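Local coordinates for testis-expressed protein 101 (Mus musculus, PDB 7BPS) that controls sperm binding to the zona pellucida and sperm migration into the oviduct, probably by way of the adhesion molecule ADAM3, at residues Q39-L44 with S85-D90; N24-A29 with N95-A100. One frame throughout, in Å; residues are numbered along the deposited sequence.

Overall arrangement
From the N terminus, the chain runs through strand 6-16 and the short helix 19-22 into the glycosylated loop that holds 24-29, then through strands 29-31, 37-46, 52-61, 68-72 and 80-88 into the loop that holds 95-100. Interaction 2 brings these two loops together, closing a span of 65 residues. Nested within that span is interaction 1, which closes a shorter one by pairing 39-44 with 85-90, neighbouring strands of the six-stranded antiparallel sheet of the first Ly6/uPAR domain. The centres of interactions 1 and 2 lie about 11 Å apart. Glu40 connects them, since its OE2 probably accepts a hydrogen bond from Lys96 N, while Trp25 packs on Val42.

Interaction 1 of 2, residues Q39-L44 with S85-D90; sequences QETVLL and SNYCND. With NAG (2-acetamido-2-deoxy-beta-D-glucopyranose), chain D.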
ATOM      1  N   GLN A  39      16.517  -0.918   1.858  1.00 42.93           N
ATOM      2  CA  GLN A  39      15.260  -1.080   1.087  1.00 39.74           C
ATOM      3  C   GLN A  39      14.442   0.207   1.199  1.00 41.74           C
ATOM      4  O   GLN A  39      14.588   0.933   2.225  1.00 38.29           O
ATOM      5  CB  GLN A  39      14.484  -2.318   1.547  1.00 39.62           C
ATOM      6  CG  GLN A  39      13.956  -2.239   2.965  1.00 39.94           C
ATOM      7  CD  GLN A  39      12.626  -1.531   3.110  1.00 42.83           C
ATOM      8  OE1 GLN A  39      11.863  -1.404   2.143  1.00 39.76           O
ATOM      9  NE2 GLN A  39      12.339  -1.086   4.335  1.00 33.27           N
ATOM     10  N   GLU A  40      13.651   0.486   0.158  1.00 37.42           N
ATOM     11  CA  GLU A  40      12.559   1.487   0.179  1.00 36.28           C
ATOM     12  C   GLU A  40      11.334   0.772  -0.388  1.00 36.58           C
ATOM     13  O   GLU A  40      11.422   0.232  -1.512  1.00 35.60           O
ATOM     14  CB  GLU A  40      12.951   2.748  -0.593  1.00 37.15           C
ATOM     15  CG  GLU A  40      13.417   2.458  -2.009  1.00 39.28           C
ATOM     16  CD  GLU A  40      14.126   3.592  -2.731  1.00 40.25           C
ATOM     17  OE1 GLU A  40      14.298   3.451  -3.958  1.00 43.22           O
ATOM     18  OE2 GLU A  40      14.483   4.604  -2.079  1.00 40.22           O
ATOM     19  N   THR A  41      10.270   0.679   0.404  1.00 32.21           N
ATOM     20  CA  THR A  41       9.014  -0.013   0.039  1.00 32.22           C
ATOM     21  C   THR A  41       7.851   0.910   0.363  1.00 31.25           C
ATOM     22  O   THR A  41       7.786   1.392   1.500  1.00 33.73           O
ATOM     23  CB  THR A  41       8.864  -1.328   0.799  1.00 33.53           C
ATOM     24  OG1 THR A  41      10.005  -2.131   0.493  1.00 35.43           O
ATOM     25  CG2 THR A  41       7.585  -2.062   0.457  1.00 34.49           C
ATOM     26  N   VAL A  42       6.964   1.138  -0.596  1.00 32.09           N
ATOM     27  CA  VAL A  42       5.728   1.928  -0.360  1.00 32.19           C
ATOM     28  C   VAL A  42       4.553   1.145  -0.912  1.00 30.39           C
ATOM     29  O   VAL A  42       4.698   0.573  -1.989  1.00 35.77           O
ATOM     30  CB  VAL A  42       5.847   3.325  -0.988  1.00 33.72           C
ATOM     31  CG1 VAL A  42       6.147   3.280  -2.484  1.00 33.92           C
ATOM     32  CG2 VAL A  42       4.626   4.153  -0.691  1.00 33.10           C
ATOM     33  N   LEU A  43       3.438   1.142  -0.191  1.00 31.37           N
ATOM     34  CA  LEU A  43       2.136   0.584  -0.623  1.00 31.15           C
ATOM     35  C   LEU A  43       1.121   1.722  -0.588  1.00 31.88           C
ATOM     36  O   LEU A  43       1.082   2.439   0.420  1.00 30.64           O
ATOM     37  CB  LEU A  43       1.735  -0.548   0.326  1.00 30.45           C
ATOM     38  CG  LEU A  43       0.395  -1.221   0.047  1.00 33.02           C
ATOM     39  CD1 LEU A  43       0.292  -1.759  -1.359  1.00 33.05           C
ATOM     40  CD2 LEU A  43       0.167  -2.347   1.027  1.00 32.67           C
ATOM     41  N   LEU A  44       0.330   1.869  -1.654  1.00 31.84           N
ATOM     42  CA  LEU A  44      -0.695   2.937  -1.791  1.00 31.84           C
ATOM     43  C   LEU A  44      -2.035   2.272  -2.030  1.00 28.01           C
ATOM     44  O   LEU A  44      -2.117   1.434  -2.921  1.00 31.47           O
ATOM     45  CB  LEU A  44      -0.325   3.867  -2.953  1.00 31.66           C
ATOM     46  CG  LEU A  44       1.001   4.607  -2.776  1.00 33.18           C
ATOM     47  CD1 LEU A  44       2.142   3.905  -3.502  1.00 37.50           C
ATOM     48  CD2 LEU A  44       0.896   6.041  -3.239  1.00 31.47           C
ATOM     49  N   SER A  85       8.930  -1.506  -4.404  1.00 40.07           N
ATOM     50  CA  SER A  85       9.943  -2.023  -3.458  1.00 35.54           C
ATOM     51  C   SER A  85      11.297  -2.125  -4.163  1.00 40.17           C
ATOM     52  O   SER A  85      11.437  -2.881  -5.162  1.00 34.34           O
ATOM     53  CB  SER A  85       9.519  -3.325  -2.864  1.00 38.51           C
ATOM     54  OG  SER A  85      10.363  -3.690  -1.765  1.00 34.20           O
ATOM     55  N   ASN A  86      12.261  -1.360  -3.656  1.00 39.65           N
ATOM     56  CA  ASN A  86      13.648  -1.326  -4.157  1.00 37.93           C
ATOM     57  C   ASN A  86      14.571  -1.729  -3.009  1.00 41.87           C
ATOM     58  O   ASN A  86      14.798  -0.902  -2.122  1.00 47.70           O
ATOM     59  CB  ASN A  86      13.999   0.041  -4.732  1.00 37.42           C
ATOM     60  CG  ASN A  86      15.471   0.136  -5.060  1.00 40.29           C
ATOM     61  OD1 ASN A  86      16.144  -0.877  -5.230  1.00 43.18           O
ATOM     62  ND2 ASN A  86      15.999   1.344  -5.064  1.00 46.11           N
ATOM     63  N   TYR A  87      15.057  -2.965  -3.048  1.00 41.01           N
ATOM     64  CA  TYR A  87      16.189  -3.471  -2.246  1.00 44.23           C
ATOM     65  C   TYR A  87      17.498  -3.230  -3.019  1.00 48.49           C
ATOM     66  O   TYR A  87      17.563  -3.525  -4.222  1.00 50.54           O
ATOM     67  CB  TYR A  87      15.968  -4.943  -1.929  1.00 41.55           C
ATOM     68  CG  TYR A  87      14.964  -5.198  -0.842  1.00 41.35           C
ATOM     69  CD1 TYR A  87      13.667  -4.727  -0.935  1.00 43.08           C
ATOM     70  CD2 TYR A  87      15.301  -5.933   0.280  1.00 42.00           C
ATOM     71  CE1 TYR A  87      12.728  -4.984   0.053  1.00 38.87           C
ATOM     72  CE2 TYR A  87      14.376  -6.192   1.284  1.00 39.84           C
ATOM     73  CZ  TYR A  87      13.082  -5.718   1.169  1.00 41.86           C
ATOM     74  OH  TYR A  87      12.169  -5.951   2.160  1.00 43.99           O
ATOM     75  N   CYS A  88      18.507  -2.673  -2.351  1.00 47.24           N
ATOM     76  CA  CYS A  88      19.755  -2.209  -2.998  1.00 48.65           C
ATOM     77  C   CYS A  88      20.889  -2.181  -1.970  1.00 52.19           C
ATOM     78  O   CYS A  88      20.643  -1.879  -0.778  1.00 42.91           O
ATOM     79  CB  CYS A  88      19.570  -0.844  -3.636  1.00 44.04           C
ATOM     80  SG  CYS A  88      19.162   0.438  -2.430  1.00 46.41           S
ATOM     81  N   ASN A  89      22.096  -2.466  -2.450  1.00 50.57           N
ATOM     82  CA  ASN A  89      23.229  -2.904  -1.608  1.00 51.26           C
ATOM     83  C   ASN A  89      24.422  -1.976  -1.771  1.00 49.20           C
ATOM     84  O   ASN A  89      25.503  -2.483  -2.009  1.00 66.64           O
ATOM     85  CB  ASN A  89      23.598  -4.334  -1.966  1.00 55.04           C
ATOM     86  CG  ASN A  89      24.446  -4.951  -0.890  1.00 57.81           C
ATOM     87  OD1 ASN A  89      24.635  -4.328   0.155  1.00 55.69           O
ATOM     88  ND2 ASN A  89      24.955  -6.146  -1.158  1.00 61.73           N
ATOM     89  N   ASP A  90      24.214  -0.664  -1.710  1.00 55.00           N
ATOM     90  CA  ASP A  90      25.297   0.331  -1.513  1.00 61.71           C
ATOM     91  C   ASP A  90      24.726   1.534  -0.737  1.00 55.58           C
ATOM     92  O   ASP A  90      23.513   1.825  -0.798  1.00 55.24           O
ATOM     93  CB  ASP A  90      26.070   0.603  -2.815  1.00 71.61           C
ATOM     94  CG  ASP A  90      25.266   1.206  -3.947  1.00 76.66           C
ATOM     95  OD1 ASP A  90      24.647   2.252  -3.710  1.00 80.58           O
ATOM     96  OD2 ASP A  90      25.281   0.621  -5.059  1.00 78.27           O
TER
HETATM   97  C1  NAG D   1      25.796  -6.900  -0.271  1.00 55.28           C
HETATM   98  C2  NAG D   1      25.739  -8.356  -0.625  1.00 54.29           C
HETATM   99  C3  NAG D   1      26.612  -9.202   0.278  1.00 59.81           C
HETATM  100  C4  NAG D   1      28.019  -8.647   0.087  1.00 64.28           C
HETATM  101  C5  NAG D   1      28.010  -7.173   0.520  1.00 64.07           C
HETATM  102  C6  NAG D   1      29.391  -6.515   0.553  1.00 60.70           C
HETATM  103  C7  NAG D   1      23.615  -8.609  -1.759  1.00 60.38           C
HETATM  104  C8  NAG D   1      22.255  -9.231  -1.629  1.00 54.37           C
HETATM  105  N2  NAG D   1      24.363  -8.787  -0.651  1.00 62.06           N
HETATM  106  O3  NAG D   1      26.559 -10.595  -0.074  1.00 48.78           O
HETATM  107  O4  NAG D   1      28.979  -9.431   0.831  1.00 70.67           O
HETATM  108  O5  NAG D   1      27.149  -6.449  -0.375  1.00 59.81           O
HETATM  109  O6  NAG D   1      30.157  -6.911  -0.594  1.00 59.75           O
HETATM  110  O7  NAG D   1      24.018  -8.005  -2.781  1.00 50.03           O
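Gln39-Thr41 and Ser85-Tyr87 pair as neighbouring antiparallel strands in the six-stranded sheet of the first Ly6/uPAR three-finger domain, their axes 4.7 Å apart at closest. Glu40 and Asn86 form the hydrogen-bonded pair: Asn86 N gives a nearly straight bond to Glu40 O (2.8 Å), and Glu40 N bonds back to Asn86 O. The flanking pairs, Gln39 with Tyr87 and Thr41 with Ser85, are non-hydrogen-bonded, and their side chains share one face of the sheet.

On that face the Tyr87 ring lies over Gln39, whose CB sits 3.5 Å from the ring centroid, only 10° off the normal, in a CH-pi contact. Gln39 thus offers aliphatic carbon to the ring while its amide turns aside: the bend at chi2 (85°) carries OE1 to Thr41 OG1, which donates to it at 2.6 Å, and NE2 hydrogen-bonds to Ser57 OG and Ser59 OG on strand 52-61. Small hydroxyl residues suit the neighbouring pair, where Thr41 OG1 and Ser85 OG stand 2.8 Å apart.

Beyond the pairing, Cys88 is disulfide-bonded to Cys93 and Asn89 carries an N-linked glycan. On the opposite face, the chain of Glu40, extended beyond CG, carries its carboxylate across to the Asn86 amide, an acceptor facing an N-H donor. Asn86 ND2 donates a hydrogen bond to Glu40 OE1 (2.9 Å) from above the carboxylate plane, and Tyr84 OH is a second partner of OE1.

Interaction 2 of 2, residues N24-A29 with N95-A100; sequences NWTSKA and NKDSLA. With NAG (2-acetamido-2-deoxy-beta-D-glucopyranose), chain C; FUC (alpha-L-fucopyranose), chain B; SO4 (sulfate ion), chain G.
The glycosylated loop around Asn24-Thr26 of the first Ly6/uPAR domain, an Asn-Trp-Thr sequon, meets Lys96-Leu99 in the loop that follows strand 80-88. Asn24 ND2 carries the first N-acetylglucosamine, while its OD1 accepts from Thr26 N at 3.1 Å to make an Asx turn. The backbones join through Trp25 N, which gives an almost straight bond (178°) to Asp97 O at 2.7 Å, approaching from above the carbonyl plane.

With CG anti to its backbone N (chi1 -157°), Trp25 sends its indole towards the sheet, where it touches Val42, Ala56 and Tyr84 and makes a cation-pi contact with Lys58. Its broad, largely apolar indole suits this buried place. Leu99, with its branched end, brings the methyl CD2 to Trp25 CE3 at 3.6 Å, the two side chains crossing at about a right angle. Lys58 NZ also bonds to the carbonyl oxygens of Trp25 and Lys96, tying both loops to strand 52-61.

Beside Asp97, a sulfate, probably from the crystallisation liquor, accepts from Asp97 N through O4 at 2.8 Å. Lys96 NZ reaches the ion only weakly and bonds to Ser101 OG. Thr26 OG1 packs 3.1 Å from Asp97 CB; a water links this hydroxyl to Asn95, the water donating to Asn95 O at 2.6 Å.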
ATOM      1  N   ASN A  24       7.012  13.657  -0.029  1.00 39.57           N
ATOM      2  CA  ASN A  24       8.490  13.720   0.125  1.00 43.47           C
ATOM      3  C   ASN A  24       8.969  12.494   0.930  1.00 40.74           C
ATOM      4  O   ASN A  24       8.771  12.482   2.155  1.00 38.99           O
ATOM      5  CB  ASN A  24       8.941  15.034   0.779  1.00 43.36           C
ATOM      6  CG  ASN A  24      10.437  15.217   0.717  1.00 48.00           C
ATOM      7  OD1 ASN A  24      11.158  14.251   0.484  1.00 50.51           O
ATOM      8  ND2 ASN A  24      10.914  16.442   0.903  1.00 60.61           N
ATOM      9  N   TRP A  25       9.618  11.535   0.267  1.00 39.29           N
ATOM     10  CA  TRP A  25      10.102  10.250   0.849  1.00 43.76           C
ATOM     11  C   TRP A  25      11.574  10.328   1.317  1.00 45.27           C
ATOM     12  O   TRP A  25      12.045   9.358   1.944  1.00 41.12           O
ATOM     13  CB  TRP A  25       9.916   9.131  -0.184  1.00 40.93           C
ATOM     14  CG  TRP A  25       9.826   7.755   0.392  1.00 35.71           C
ATOM     15  CD1 TRP A  25       9.768   7.409   1.703  1.00 34.70           C
ATOM     16  CD2 TRP A  25       9.713   6.536  -0.359  1.00 36.84           C
ATOM     17  NE1 TRP A  25       9.670   6.048   1.822  1.00 37.85           N
ATOM     18  CE2 TRP A  25       9.628   5.489   0.578  1.00 35.63           C
ATOM     19  CE3 TRP A  25       9.692   6.226  -1.726  1.00 34.73           C
ATOM     20  CZ2 TRP A  25       9.479   4.164   0.192  1.00 35.69           C
ATOM     21  CZ3 TRP A  25       9.577   4.909  -2.107  1.00 35.25           C
ATOM     22  CH2 TRP A  25       9.465   3.893  -1.156  1.00 35.59           C
ATOM     23  N   THR A  26      12.283  11.419   1.016  1.00 42.86           N
ATOM     24  CA  THR A  26      13.654  11.688   1.524  1.00 45.80           C
ATOM     25  C   THR A  26      13.638  11.652   3.062  1.00 44.70           C
ATOM     26  O   THR A  26      12.847  12.373   3.675  1.00 49.39           O
ATOM     27  CB  THR A  26      14.205  13.014   0.982  1.00 48.74           C
ATOM     28  OG1 THR A  26      14.184  12.929  -0.445  1.00 49.51           O
ATOM     29  CG2 THR A  26      15.606  13.340   1.469  1.00 46.44           C
ATOM     30  N   SER A  27      14.493  10.823   3.640  1.00 48.67           N
ATOM     31  CA  SER A  27      14.561  10.484   5.084  1.00 50.02           C
ATOM     32  C   SER A  27      16.023  10.579   5.551  1.00 52.22           C
ATOM     33  O   SER A  27      16.917  10.527   4.696  1.00 53.99           O
ATOM     34  CB  SER A  27      13.994   9.097   5.319  1.00 46.47           C
ATOM     35  OG  SER A  27      12.738   8.921   4.673  1.00 41.91           O
ATOM     36  N   LYS A  28      16.242  10.670   6.864  1.00 56.66           N
ATOM     37  CA  LYS A  28      17.578  10.751   7.514  1.00 59.72           C
ATOM     38  C   LYS A  28      18.271   9.398   7.338  1.00 54.29           C
ATOM     39  O   LYS A  28      17.557   8.396   7.355  1.00 50.75           O
ATOM     40  CB  LYS A  28      17.475  11.024   9.023  1.00 71.57           C
ATOM     41  CG  LYS A  28      16.358  11.951   9.522  1.00 87.21           C
ATOM     42  CD  LYS A  28      16.692  13.440   9.553  1.00 95.50           C
ATOM     43  CE  LYS A  28      16.975  13.977  10.941  1.00 99.73           C
ATOM     44  NZ  LYS A  28      17.763  15.232  10.887  1.00 98.63           N
ATOM     45  N   ALA A  29      19.602   9.384   7.196  1.00 59.74           N
ATOM     46  CA  ALA A  29      20.456   8.169   7.126  1.00 58.29           C
ATOM     47  C   ALA A  29      20.764   7.652   8.537  1.00 55.51           C
ATOM     48  O   ALA A  29      20.698   8.432   9.499  1.00 65.02           O
ATOM     49  CB  ALA A  29      21.730   8.487   6.381  1.00 60.19           C
ATOM     50  N   ASN A  95      17.079   6.070  -1.906  1.00 41.67           N
ATOM     51  CA  ASN A  95      17.066   7.550  -1.881  1.00 47.75           C
ATOM     52  C   ASN A  95      15.929   8.112  -2.760  1.00 43.67           C
ATOM     53  O   ASN A  95      15.937   9.324  -3.036  1.00 45.22           O
ATOM     54  CB  ASN A  95      18.448   8.068  -2.295  1.00 52.19           C
ATOM     55  CG  ASN A  95      18.797   7.795  -3.749  1.00 57.07           C
ATOM     56  OD1 ASN A  95      18.200   6.946  -4.412  1.00 57.68           O
ATOM     57  ND2 ASN A  95      19.764   8.538  -4.269  1.00 55.16           N
ATOM     58  N   LYS A  96      14.955   7.299  -3.158  1.00 41.60           N
ATOM     59  CA  LYS A  96      13.772   7.810  -3.901  1.00 43.67           C
ATOM     60  C   LYS A  96      13.102   8.905  -3.053  1.00 44.02           C
ATOM     61  O   LYS A  96      12.902   8.687  -1.859  1.00 44.96           O
ATOM     62  CB  LYS A  96      12.832   6.651  -4.228  1.00 46.30           C
ATOM     63  CG  LYS A  96      11.683   7.007  -5.158  1.00 49.66           C
ATOM     64  CD  LYS A  96      11.228   5.837  -6.002  1.00 54.76           C
ATOM     65  CE  LYS A  96      10.145   6.201  -6.996  1.00 58.43           C
ATOM     66  NZ  LYS A  96      10.591   7.207  -7.989  1.00 56.02           N
ATOM     67  N   ASP A  97      12.801  10.063  -3.637  1.00 47.03           N
ATOM     68  CA  ASP A  97      12.304  11.267  -2.918  1.00 50.03           C
ATOM     69  C   ASP A  97      10.794  11.403  -3.148  1.00 47.71           C
ATOM     70  O   ASP A  97      10.116  11.990  -2.299  1.00 50.42           O
ATOM     71  CB  ASP A  97      13.130  12.495  -3.322  1.00 58.56           C
ATOM     72  CG  ASP A  97      12.417  13.577  -4.112  1.00 74.94           C
ATOM     73  OD1 ASP A  97      11.529  14.248  -3.519  1.00 79.25           O
ATOM     74  OD2 ASP A  97      12.798  13.788  -5.295  1.00 79.51           O
ATOM     75  N   SER A  98      10.292  10.848  -4.242  1.00 51.11           N
ATOM     76  CA  SER A  98       8.979  11.182  -4.859  1.00 50.64           C
ATOM     77  C   SER A  98       8.315   9.890  -5.352  1.00 48.81           C
ATOM     78  O   SER A  98       9.039   8.951  -5.764  1.00 39.31           O
ATOM     79  CB  SER A  98       9.172  12.206  -5.975  1.00 47.31           C
ATOM     80  OG  SER A  98       8.485  11.870  -7.183  1.00 50.15           O
ATOM     81  N   LEU A  99       6.982   9.858  -5.318  1.00 48.56           N
ATOM     82  CA  LEU A  99       6.160   8.696  -5.731  1.00 48.64           C
ATOM     83  C   LEU A  99       5.584   8.924  -7.134  1.00 51.47           C
ATOM     84  O   LEU A  99       4.643   8.175  -7.537  1.00 55.29           O
ATOM     85  CB  LEU A  99       5.043   8.527  -4.701  1.00 47.37           C
ATOM     86  CG  LEU A  99       5.486   8.365  -3.253  1.00 43.91           C
ATOM     87  CD1 LEU A  99       4.292   8.009  -2.392  1.00 44.31           C
ATOM     88  CD2 LEU A  99       6.564   7.307  -3.108  1.00 42.00           C
ATOM     89  N   ALA A 100       6.097   9.909  -7.870  1.00 55.06           N
ATOM     90  CA  ALA A 100       5.542  10.320  -9.184  1.00 58.93           C
ATOM     91  C   ALA A 100       5.571   9.130 -10.156  1.00 54.36           C
ATOM     92  O   ALA A 100       4.562   8.896 -10.820  1.00 54.62           O
ATOM     93  CB  ALA A 100       6.307  11.513  -9.711  1.00 66.37           C
TER
HETATM   94  C1  NAG C   1      12.325  16.777   0.818  1.00 73.41           C
HETATM   95  C2  NAG C   1      12.629  17.795  -0.312  1.00 84.33           C
HETATM   96  C3  NAG C   1      14.156  17.991  -0.429  1.00 90.06           C
HETATM   97  C4  NAG C   1      14.709  18.433   0.915  1.00 91.62           C
HETATM   98  C5  NAG C   1      14.375  17.344   1.952  1.00 86.40           C
HETATM   99  C6  NAG C   1      15.046  17.719   3.268  1.00 84.30           C
HETATM  100  C7  NAG C   1      11.214  18.251  -2.347  1.00 77.82           C
HETATM  101  C8  NAG C   1      10.878  17.821  -3.754  1.00 71.11           C
HETATM  102  N2  NAG C   1      12.066  17.448  -1.641  1.00 83.25           N
HETATM  103  O3  NAG C   1      14.541  18.976  -1.396  1.00 91.17           O
HETATM  104  O4  NAG C   1      16.125  18.714   0.802  1.00 96.99           O
HETATM  105  O5  NAG C   1      12.939  17.150   2.076  1.00 79.02           O
HETATM  106  O6  NAG C   1      14.347  17.166   4.381  1.00 82.27           O
HETATM  107  O7  NAG C   1      10.734  19.299  -1.903  1.00 71.05           O
HETATM  108  C1  FUC B   2      14.473  17.415   5.678  1.00100.06           C
HETATM  109  C2  FUC B   2      13.666  17.471   6.952  1.00106.50           C
HETATM  110  C3  FUC B   2      12.689  16.286   6.899  1.00103.77           C
HETATM  111  C4  FUC B   2      13.405  14.953   6.657  1.00102.50           C
HETATM  112  C5  FUC B   2      14.640  15.021   5.711  1.00108.75           C
HETATM  113  C6  FUC B   2      15.729  14.036   6.120  1.00114.89           C
HETATM  114  O2  FUC B   2      13.046  18.770   6.998  1.00 98.26           O
HETATM  115  O3  FUC B   2      11.922  16.147   8.106  1.00 98.65           O
HETATM  116  O4  FUC B   2      13.730  14.365   7.931  1.00 99.95           O
HETATM  117  O5  FUC B   2      15.319  16.284   5.568  1.00100.62           O
HETATM  118  S   SO4 G 306      12.941  10.372  -7.292  1.00 96.64           S
HETATM  119  O1  SO4 G 306      13.337   9.195  -8.029  1.00 97.38           O
HETATM  120  O2  SO4 G 306      12.957  11.523  -8.169  1.00 94.25           O
HETATM  121  O3  SO4 G 306      11.608  10.179  -6.776  1.00 84.84           O
HETATM  122  O4  SO4 G 306      13.858  10.597  -6.202  1.00 88.75           O
HETATM  123  O   HOH W   1      16.329  10.938  -1.003  1.00 41.31           O